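Local coordinates for protein isomaltodextranase (Arthrobacter globiformis, PDB 5AWO) that hydrolyses the alpha-1,6-glucosidic linkages of dextran-type polysaccharides, releasing isomaltose units one after another from the non-reducing chain ends, at residues N112-A115 with K120-V123. Sequence-based numbering, arbitrary orientation.
Sequences NYLA and KLGV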
loop_
_atom_site.group_PDB
_atom_site.type_symbol
_atom_site.label_atom_id
_atom_site.label_comp_id
_atom_site.label_asym_id
_atom_site.label_seq_id
_atom_site.Cartn_x
_atom_site.Cartn_y
_atom_site.Cartn_z
ATOM N N ASN A 112 -12.064 -7.092 23.122
ATOM C CA ASN A 112 -11.459 -7.271 24.440
ATOM C C ASN A 112 -10.726 -8.607 24.610
ATOM O O ASN A 112 -9.653 -8.652 25.242
ATOM C CB ASN A 112 -12.502 -7.111 25.541
ATOM C CG ASN A 112 -11.880 -7.158 26.917
ATOM O OD1 ASN A 112 -11.152 -6.248 27.300
ATOM N ND2 ASN A 112 -12.115 -8.245 27.644
ATOM N N TYR A 113 -11.289 -9.690 24.069
ATOM C CA TYR A 113 -10.674 -11.014 24.110
ATOM C C TYR A 113 -9.312 -10.920 23.407
ATOM O O TYR A 113 -8.297 -11.410 23.912
ATOM C CB TYR A 113 -11.595 -12.040 23.424
ATOM C CG TYR A 113 -11.145 -13.486 23.464
ATOM C CD1 TYR A 113 -10.183 -13.967 22.572
ATOM C CD2 TYR A 113 -11.685 -14.393 24.391
ATOM C CE1 TYR A 113 -9.779 -15.293 22.602
ATOM C CE2 TYR A 113 -11.277 -15.710 24.436
ATOM C CZ TYR A 113 -10.311 -16.157 23.550
ATOM O OH TYR A 113 -9.915 -17.479 23.596
ATOM N N LEU A 114 -9.295 -10.272 22.242
ATOM C CA LEU A 114 -8.033 -10.021 21.523
ATOM C C LEU A 114 -7.059 -9.162 22.347
ATOM O O LEU A 114 -5.871 -9.478 22.463
ATOM C CB LEU A 114 -8.327 -9.396 20.139
ATOM C CG LEU A 114 -8.861 -10.379 19.088
ATOM C CD1 LEU A 114 -9.708 -9.710 18.011
ATOM C CD2 LEU A 114 -7.726 -11.162 18.446
ATOM N N ALA A 115 -7.553 -8.095 22.959
ATOM C CA ALA A 115 -6.722 -7.230 23.806
ATOM C C ALA A 115 -6.036 -8.012 24.931
ATOM O O ALA A 115 -4.844 -7.795 25.202
ATOM C CB ALA A 115 -7.563 -6.112 24.388
ATOM N N LYS A 120 -5.450 -7.212 18.296
ATOM C CA LYS A 120 -6.458 -6.235 17.896
ATOM C C LYS A 120 -7.402 -6.856 16.874
ATOM O O LYS A 120 -7.062 -7.833 16.182
ATOM C CB LYS A 120 -5.800 -5.003 17.302
ATOM C CG LYS A 120 -4.916 -4.244 18.297
ATOM C CD LYS A 120 -4.062 -3.168 17.640
ATOM C CE LYS A 120 -2.724 -2.999 18.375
ATOM N NZ LYS A 120 -1.773 -1.978 17.837
ATOM N N LEU A 121 -8.601 -6.297 16.795
ATOM C CA LEU A 121 -9.616 -6.700 15.836
ATOM C C LEU A 121 -9.514 -5.949 14.526
ATOM O O LEU A 121 -9.506 -4.730 14.494
ATOM C CB LEU A 121 -10.996 -6.395 16.434
ATOM C CG LEU A 121 -12.219 -6.721 15.578
ATOM C CD1 LEU A 121 -12.363 -8.210 15.341
ATOM C CD2 LEU A 121 -13.468 -6.144 16.235
ATOM N N GLY A 122 -9.476 -6.698 13.416
ATOM C CA GLY A 122 -9.633 -6.135 12.086
ATOM C C GLY A 122 -10.989 -6.497 11.542
ATOM O O GLY A 122 -11.473 -7.609 11.740
ATOM N N VAL A 123 -11.654 -5.518 10.912
ATOM C CA VAL A 123 -12.995 -5.729 10.412
ATOM C C VAL A 123 -13.095 -5.566 8.897
ATOM O O VAL A 123 -12.650 -4.568 8.351
ATOM C CB VAL A 123 -14.016 -4.792 11.089
ATOM C CG1 VAL A 123 -15.388 -4.903 10.425
ATOM C CG2 VAL A 123 -14.144 -5.155 12.557
#
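The alpha-to-beta turn of a (beta/alpha)8 barrel, the TIM barrel of glycoside hydrolase family 27, brings Leu-114 against Lys-120 and Leu-121. Helix 107-116 ends just before strand 120-124 starts, and Leu-114 spans the corner between them. The CA atoms of Leu-114 and Lys-120 are 5.5 Å apart. The CB of Leu-114 is set toward the strand, and the residue does most of the touching through one methyl. Its CD1 lies 3.7 Å from CA of Leu-121. The same CD1 is also 3.7 Å from the carbonyl O of Lys-120, a van der Waals approach. The second methyl, CD2, stays farther from that oxygen, at 4.1 Å. CG of Leu-114 is anti to its own carbonyl carbon (chi1 -75°), which carries the branch across to the first residues of the strand.

Leu-121 meets it with the base of its side chain. Its CB is 3.9 Å from CD1 of Leu-114, and its CD1 is 4.1 Å from the same methyl. Lys-120 takes part through its backbone, and its side chain leaves its CA on the side away from the helix. No hydrogen bond joins the two segments. The contact is small: a leucine methyl resting on strand backbone and on the CB of a second leucine. Both leucines are buried.

Strand 120-124 lies between strands 77-79 and 197-200 in the parallel barrel sheet. Lys-120 and Gly-122 make backbone hydrogen bonds to Ala-78, and Val-123 makes one to Tyr-197. Helix 56-68 continues the apolar layer, with Ile-63 on Leu-114 and Trp-59 on Leu-121. Trp-107, at the start of helix 107-116, also touches Leu-121.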